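Local coordinates for protein endo-arabinase (Bacteroides thetaiotaomicron, PDB 5C0P) that probably hydrolyses glycosidic bonds in L-arabinan, as a metal-binding family 43 glycoside hydrolase, at residues Y86-G90 against R91-F95; K56-S59 against T60-D63. One frame throughout, in Å; residues are numbered along the deposited sequence.

Contact 1. Residues Y86-G90 against R91-F95; sequences YEYEG and RYYLF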
ATOM      1  N   TYR A  86       1.230  -5.050  -8.688  1.00  9.97           N
ATOM      2  CA  TYR A  86       0.952  -4.181  -9.818  1.00  9.51           C
ATOM      3  C   TYR A  86       1.223  -4.878 -11.132  1.00 12.11           C
ATOM      4  O   TYR A  86       2.226  -5.578 -11.276  1.00 14.19           O
ATOM      5  CB  TYR A  86       1.839  -2.938  -9.752  1.00 10.65           C
ATOM      6  CG  TYR A  86       1.677  -2.173  -8.468  1.00  9.23           C
ATOM      7  CD1 TYR A  86       0.689  -1.203  -8.340  1.00  9.62           C
ATOM      8  CD2 TYR A  86       2.496  -2.429  -7.375  1.00  9.93           C
ATOM      9  CE1 TYR A  86       0.532  -0.483  -7.161  1.00 10.50           C
ATOM     10  CE2 TYR A  86       2.342  -1.722  -6.194  1.00  9.71           C
ATOM     11  CZ  TYR A  86       1.354  -0.757  -6.095  1.00 11.80           C
ATOM     12  OH  TYR A  86       1.195  -0.047  -4.917  1.00 11.58           O
ATOM     13  N   GLU A  87       0.349  -4.656 -12.109  1.00 12.15           N
ATOM     14  CA  GLU A  87       0.671  -5.040 -13.474  1.00 10.86           C
ATOM     15  C   GLU A  87       1.447  -3.888 -14.094  1.00 13.59           C
ATOM     16  O   GLU A  87       1.028  -2.730 -14.029  1.00 14.42           O
ATOM     17  CB  GLU A  87      -0.598  -5.313 -14.286  1.00 12.45           C
ATOM     18  CG  GLU A  87      -0.364  -6.024 -15.628  1.00 14.25           C
ATOM     19  CD  GLU A  87       0.089  -5.107 -16.756  1.00 22.65           C
ATOM     20  OE1 GLU A  87      -0.096  -3.874 -16.668  1.00 23.30           O
ATOM     21  OE2 GLU A  87       0.627  -5.632 -17.755  1.00 26.82           O
ATOM     22  N   TYR A  88       2.580  -4.200 -14.706  1.00 10.41           N
ATOM     23  CA  TYR A  88       3.425  -3.166 -15.286  1.00 10.74           C
ATOM     24  C   TYR A  88       4.164  -3.701 -16.497  1.00 15.96           C
ATOM     25  O   TYR A  88       4.987  -4.611 -16.381  1.00 15.10           O
ATOM     26  CB  TYR A  88       4.406  -2.646 -14.226  1.00 11.89           C
ATOM     27  CG  TYR A  88       5.404  -1.617 -14.716  1.00 13.09           C
ATOM     28  CD1 TYR A  88       5.062  -0.271 -14.820  1.00 15.23           C
ATOM     29  CD2 TYR A  88       6.701  -1.986 -15.055  1.00 14.09           C
ATOM     30  CE1 TYR A  88       5.981   0.673 -15.251  1.00 14.89           C
ATOM     31  CE2 TYR A  88       7.618  -1.054 -15.485  1.00 14.64           C
ATOM     32  CZ  TYR A  88       7.263   0.277 -15.585  1.00 14.67           C
ATOM     33  OH  TYR A  88       8.196   1.194 -16.014  1.00 17.20           O
ATOM     34  N   GLU A  89       3.855  -3.131 -17.661  1.00 17.98           N
ATOM     35  CA  GLU A  89       4.478  -3.519 -18.925  1.00 19.50           C
ATOM     36  C   GLU A  89       4.488  -5.034 -19.160  1.00 18.97           C
ATOM     37  O   GLU A  89       5.489  -5.602 -19.594  1.00 22.80           O
ATOM     38  CB  GLU A  89       5.884  -2.927 -19.031  1.00 19.86           C
ATOM     39  CG  GLU A  89       5.898  -1.417 -18.826  1.00 24.65           C
ATOM     40  CD  GLU A  89       7.143  -0.757 -19.378  1.00 40.00           C
ATOM     41  OE1 GLU A  89       7.040   0.396 -19.851  1.00 46.47           O
ATOM     42  OE2 GLU A  89       8.225  -1.386 -19.335  1.00 43.55           O
ATOM     43  N   GLY A  90       3.369  -5.683 -18.864  1.00 17.95           N
ATOM     44  CA  GLY A  90       3.205  -7.076 -19.231  1.00 17.71           C
ATOM     45  C   GLY A  90       3.610  -8.081 -18.174  1.00 19.52           C
ATOM     46  O   GLY A  90       3.405  -9.284 -18.353  1.00 21.57           O
ATOM     47  N   ARG A  91       4.190  -7.602 -17.077  1.00 14.15           N
ATOM     48  CA  ARG A  91       4.530  -8.488 -15.966  1.00 12.49           C
ATOM     49  C   ARG A  91       3.888  -8.001 -14.671  1.00 14.78           C
ATOM     50  O   ARG A  91       3.216  -6.964 -14.644  1.00 12.55           O
ATOM     51  CB  ARG A  91       6.054  -8.625 -15.812  1.00 14.00           C
ATOM     52  CG  ARG A  91       6.751  -9.120 -17.074  1.00 19.62           C
ATOM     53  CD  ARG A  91       8.186  -9.540 -16.792  1.00 19.88           C
ATOM     54  NE  ARG A  91       8.213 -10.782 -16.019  1.00 34.76           N
ATOM     55  CZ  ARG A  91       9.305 -11.322 -15.485  1.00 36.94           C
ATOM     56  NH1 ARG A  91      10.482 -10.725 -15.622  1.00 31.45           N
ATOM     57  NH2 ARG A  91       9.210 -12.456 -14.797  1.00 30.54           N
ATOM     58  N   TYR A  92       4.084  -8.758 -13.596  1.00 11.26           N
ATOM     59  CA  TYR A  92       3.445  -8.437 -12.327  1.00 11.79           C
ATOM     60  C   TYR A  92       4.496  -8.253 -11.261  1.00 10.33           C
ATOM     61  O   TYR A  92       5.440  -9.034 -11.183  1.00 11.36           O
ATOM     62  CB  TYR A  92       2.444  -9.535 -11.946  1.00 11.87           C
ATOM     63  CG  TYR A  92       1.378  -9.642 -13.003  1.00 12.14           C
ATOM     64  CD1 TYR A  92       1.575 -10.414 -14.140  1.00 11.58           C
ATOM     65  CD2 TYR A  92       0.197  -8.921 -12.887  1.00 10.62           C
ATOM     66  CE1 TYR A  92       0.615 -10.481 -15.127  1.00 10.52           C
ATOM     67  CE2 TYR A  92      -0.771  -8.986 -13.869  1.00 12.44           C
ATOM     68  CZ  TYR A  92      -0.550  -9.762 -14.987  1.00 11.41           C
ATOM     69  OH  TYR A  92      -1.507  -9.824 -15.966  1.00 15.56           O
ATOM     70  N   TYR A  93       4.326  -7.216 -10.448  1.00  9.88           N
ATOM     71  CA  TYR A  93       5.338  -6.829  -9.464  1.00 10.40           C
ATOM     72  C   TYR A  93       4.742  -6.747  -8.073  1.00 10.55           C
ATOM     73  O   TYR A  93       3.787  -6.008  -7.822  1.00 10.59           O
ATOM     74  CB  TYR A  93       5.990  -5.497  -9.840  1.00  9.09           C
ATOM     75  CG  TYR A  93       6.763  -5.577 -11.132  1.00  9.76           C
ATOM     76  CD1 TYR A  93       6.110  -5.473 -12.361  1.00 11.52           C
ATOM     77  CD2 TYR A  93       8.139  -5.774 -11.138  1.00 10.13           C
ATOM     78  CE1 TYR A  93       6.813  -5.555 -13.558  1.00 11.06           C
ATOM     79  CE2 TYR A  93       8.840  -5.860 -12.320  1.00 12.65           C
ATOM     80  CZ  TYR A  93       8.173  -5.748 -13.528  1.00 12.28           C
ATOM     81  OH  TYR A  93       8.860  -5.829 -14.719  1.00 13.02           O
ATOM     82  N   LEU A  94       5.328  -7.522  -7.175  1.00  9.26           N
ATOM     83  CA  LEU A  94       4.940  -7.575  -5.774  1.00  8.18           C
ATOM     84  C   LEU A  94       5.848  -6.640  -4.976  1.00  9.90           C
ATOM     85  O   LEU A  94       7.081  -6.752  -5.041  1.00 10.28           O
ATOM     86  CB  LEU A  94       5.110  -9.018  -5.271  1.00 11.15           C
ATOM     87  CG  LEU A  94       5.016  -9.306  -3.774  1.00  9.19           C
ATOM     88  CD1 LEU A  94       3.582  -9.088  -3.321  1.00  9.78           C
ATOM     89  CD2 LEU A  94       5.454 -10.734  -3.473  1.00 11.40           C
ATOM     90  N   PHE A  95       5.239  -5.704  -4.256  1.00  9.80           N
ATOM     91  CA  PHE A  95       5.947  -4.786  -3.368  1.00  8.71           C
ATOM     92  C   PHE A  95       5.591  -5.201  -1.932  1.00  9.91           C
ATOM     93  O   PHE A  95       4.433  -5.067  -1.513  1.00 10.58           O
ATOM     94  CB  PHE A  95       5.451  -3.346  -3.587  1.00  8.87           C
ATOM     95  CG  PHE A  95       5.986  -2.670  -4.828  1.00  9.84           C
ATOM     96  CD1 PHE A  95       5.834  -3.238  -6.091  1.00 11.78           C
ATOM     97  CD2 PHE A  95       6.585  -1.418  -4.734  1.00 11.21           C
ATOM     98  CE1 PHE A  95       6.327  -2.584  -7.230  1.00 11.33           C
ATOM     99  CE2 PHE A  95       7.057  -0.754  -5.860  1.00  8.98           C
ATOM    100  CZ  PHE A  95       6.938  -1.339  -7.112  1.00  9.16           C
TER
HETATM  101  O   HOH W   1      -0.447  -8.327 -18.237  1.00 24.30           O
HETATM  102  O   HOH W   2       7.657  -5.471 -16.945  1.00 20.22           O
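Y86 turns its ring edge, at CE2, toward one face of F95 in a T-shaped stack, centroids 5.1 Å apart and planes at 77°. A second, offset edge-to-face pair follows nearer the turn, the edge of Y88 meeting the face of Y93 with Y88 CB 3.8 Å from Y93 CD1. Y93 has CG anti to its carbonyl carbon (chi1 -64°), which leans the ring toward the turn until CE1 stands 3.5 Å from Y88 O. These four rings share one face of the β-hairpin of strands 78-88 and 91-100, with S138, L139 and I141 of strand 134-141 packed against Y86, F95 and Y88. Y86 and Y93 are a hydrogen-bonded pair, each N-H to the other's O (Y93 N to Y86 O 2.8 Å), Y88 N donates to R91 O, and E87-Y92 is the non-hydrogen-bonded pair between. In the five-bladed β-propeller of family 43, strand 78-88 is the edge strand of its blade nearest the metal and brings Y86 close to D84, a magnesium ligand; Y86 OH bonds L139 N. The solvent side is the type I' turn from Y88 to R91, where G90 holds backbone angles at which a side chain would collide with the carbonyl O of E89. With CG anti to the backbone N (chi1 -167°), E87 lays CG 3.5 Å from CE2 of Y92; the bend at chi2 brings OE2 to G90 N, 3.0 Å away and above the carboxylate plane. Water 1 donates to E87 OE2 and to Y92 OH, which also bonds D34. Water 2 links Y88 O to Y93 OH, 2.6 Å from the hydroxyl.

Contact 2. Residues K56-S59 against T60-D63; sequences KDLS and TWKD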
ATOM      1  N   LYS A  56     -13.913 -13.656  -9.112  1.00 10.08           N
ATOM      2  CA  LYS A  56     -14.524 -13.112 -10.316  1.00  9.00           C
ATOM      3  C   LYS A  56     -15.217 -11.783 -10.049  1.00 11.45           C
ATOM      4  O   LYS A  56     -15.418 -11.009 -10.978  1.00 11.61           O
ATOM      5  CB  LYS A  56     -15.567 -14.074 -10.899  1.00  9.65           C
ATOM      6  CG  LYS A  56     -15.034 -15.397 -11.418  1.00 11.90           C
ATOM      7  CD  LYS A  56     -16.212 -16.287 -11.814  1.00 16.14           C
ATOM      8  CE  LYS A  56     -15.793 -17.590 -12.472  1.00 20.12           C
ATOM      9  NZ  LYS A  56     -17.009 -18.354 -12.895  1.00 20.33           N
ATOM     10  N   ASP A  57     -15.603 -11.531  -8.795  1.00 11.51           N
ATOM     11  CA  ASP A  57     -16.558 -10.452  -8.531  1.00  9.72           C
ATOM     12  C   ASP A  57     -16.380  -9.694  -7.221  1.00 10.33           C
ATOM     13  O   ASP A  57     -17.194  -8.810  -6.917  1.00 13.31           O
ATOM     14  CB  ASP A  57     -17.995 -10.983  -8.607  1.00 11.87           C
ATOM     15  CG  ASP A  57     -18.295 -12.067  -7.562  1.00 11.61           C
ATOM     16  OD1 ASP A  57     -17.413 -12.393  -6.736  1.00 12.13           O
ATOM     17  OD2 ASP A  57     -19.433 -12.588  -7.564  1.00 13.20           O
ATOM     18  N   LEU A  58     -15.340 -10.058  -6.467  1.00 10.92           N
ATOM     19  CA  LEU A  58     -15.010  -9.493  -5.144  1.00 11.10           C
ATOM     20  C   LEU A  58     -15.854 -10.048  -3.997  1.00 10.52           C
ATOM     21  O   LEU A  58     -15.566  -9.785  -2.824  1.00 12.65           O
ATOM     22  CB  LEU A  58     -15.041  -7.953  -5.141  1.00 10.45           C
ATOM     23  CG  LEU A  58     -14.147  -7.271  -6.183  1.00  9.61           C
ATOM     24  CD1 LEU A  58     -14.531  -5.796  -6.286  1.00 12.21           C
ATOM     25  CD2 LEU A  58     -12.697  -7.425  -5.788  1.00 12.93           C
ATOM     26  N   SER A  59     -16.874 -10.837  -4.330  1.00 11.58           N
ATOM     27  CA  SER A  59     -17.807 -11.350  -3.328  1.00 12.91           C
ATOM     28  C   SER A  59     -17.424 -12.733  -2.807  1.00 15.53           C
ATOM     29  O   SER A  59     -17.445 -12.972  -1.596  1.00 15.78           O
ATOM     30  CB  SER A  59     -19.233 -11.375  -3.882  1.00 15.02           C
ATOM     31  OG  SER A  59     -20.138 -11.861  -2.906  1.00 18.87           O
ATOM     32  N   THR A  60     -17.076 -13.644  -3.711  1.00 13.66           N
ATOM     33  CA  THR A  60     -16.621 -14.967  -3.296  1.00 12.05           C
ATOM     34  C   THR A  60     -15.224 -15.233  -3.841  1.00 12.39           C
ATOM     35  O   THR A  60     -14.894 -14.830  -4.963  1.00 12.02           O
ATOM     36  CB  THR A  60     -17.588 -16.088  -3.727  1.00 17.36           C
ATOM     37  OG1 THR A  60     -17.738 -16.060  -5.151  1.00 17.19           O
ATOM     38  CG2 THR A  60     -18.957 -15.903  -3.075  1.00 16.83           C
ATOM     39  N   TRP A  61     -14.414 -15.922  -3.038  1.00 10.30           N
ATOM     40  CA  TRP A  61     -12.987 -16.053  -3.302  1.00 11.19           C
ATOM     41  C   TRP A  61     -12.534 -17.504  -3.368  1.00 13.00           C
ATOM     42  O   TRP A  61     -13.189 -18.402  -2.818  1.00 13.23           O
ATOM     43  CB  TRP A  61     -12.194 -15.292  -2.228  1.00 13.34           C
ATOM     44  CG  TRP A  61     -12.459 -13.818  -2.283  1.00 12.16           C
ATOM     45  CD1 TRP A  61     -13.536 -13.150  -1.765  1.00 10.59           C
ATOM     46  CD2 TRP A  61     -11.650 -12.836  -2.938  1.00 10.30           C
ATOM     47  NE1 TRP A  61     -13.433 -11.804  -2.052  1.00 11.23           N
ATOM     48  CE2 TRP A  61     -12.287 -11.588  -2.773  1.00 11.73           C
ATOM     49  CE3 TRP A  61     -10.451 -12.896  -3.659  1.00  9.23           C
ATOM     50  CZ2 TRP A  61     -11.755 -10.398  -3.293  1.00 10.98           C
ATOM     51  CZ3 TRP A  61      -9.925 -11.720  -4.179  1.00 11.04           C
ATOM     52  CH2 TRP A  61     -10.574 -10.487  -3.992  1.00  9.80           C
ATOM     53  N   LYS A  62     -11.408 -17.720  -4.044  1.00 13.37           N
ATOM     54  CA  LYS A  62     -10.803 -19.040  -4.173  1.00 14.09           C
ATOM     55  C   LYS A  62      -9.333 -18.971  -3.775  1.00 13.61           C
ATOM     56  O   LYS A  62      -8.622 -18.035  -4.149  1.00 13.53           O
ATOM     57  CB  LYS A  62     -10.919 -19.521  -5.625  1.00 15.63           C
ATOM     58  CG  LYS A  62     -10.262 -20.857  -5.913  1.00 21.72           C
ATOM     59  CD  LYS A  62     -10.272 -21.139  -7.410  1.00 25.01           C
ATOM     60  CE  LYS A  62      -9.626 -22.472  -7.726  1.00 30.75           C
ATOM     61  NZ  LYS A  62      -8.294 -22.593  -7.084  1.00 36.91           N
ATOM     62  N   ASP A  63      -8.881 -19.954  -3.010  1.00 12.38           N
ATOM     63  CA  ASP A  63      -7.485 -20.048  -2.612  1.00 13.17           C
ATOM     64  C   ASP A  63      -6.641 -20.504  -3.797  1.00 15.79           C
ATOM     65  O   ASP A  63      -6.886 -21.571  -4.371  1.00 17.33           O
ATOM     66  CB  ASP A  63      -7.361 -21.045  -1.454  1.00 14.69           C
ATOM     67  CG  ASP A  63      -5.929 -21.237  -0.977  1.00 18.19           C
ATOM     68  OD1 ASP A  63      -5.072 -20.360  -1.211  1.00 16.80           O
ATOM     69  OD2 ASP A  63      -5.666 -22.284  -0.346  1.00 22.56           O
TER
HETATM   70  O   HOH W   3     -16.077 -14.975  -7.611  1.00 13.85           O
HETATM   71  O   HOH W   4     -19.971 -14.567  -5.963  1.00 17.25           O
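The indole of W61 is approached obliquely by the carbonyl oxygens of L58 and S59, and its six-membered ring lies alongside L58, with CZ2 4.0 Å from L58 CD2. The two side chains lie side by side, and both touch I31 of strand 30-34. W61 NE1 donates to L58 O at 3.0 Å, but the bond is bent (136°) and the donor sits above the carbonyl plane. The other flat group, the D57 carboxylate, receives S59 N from above its plane at OD1, 2.9 Å away, which makes an Asx turn in the loop linking strands 50-55 and 60-68, neighbours in one blade of the β-propeller. T60 N meets that OD1 on the syn side, close to the plane, in a longer bond of 3.3 Å. D57 chi1 of 62° swings the carboxylate back over the following backbone, where one oxygen can accept both amides. Replacing W61 by an alanine would probably leave L58 O without its indole donor and open a gap beside L58 and I31. Water 3 bridges K56 N, D57 OD1 and T60 O on the solvent side, while water 4 joins D57 OD2, at 2.6 Å, to T60 OG1.

Contacts 1 and 2 each show a chain reversal leading into a strand, in two sheets that follow one another along the chain; their centres lie 21 Å apart and their nearest atoms about 14 Å, without touching. The hairpin of 86-95 is partly buried and reaches the neighbourhood of the central magnesium, whereas 56-63 sits at the surface, away from the annotated sites. Position matches chemistry: contact 1 combines paired backbone bonds with packed aromatic rings, whereas contact 2 relies on one carboxylate and bridging waters, with a single buried indole reaching inward. Water appears in both, but at the margins of the first and as part of the main polar network in the second.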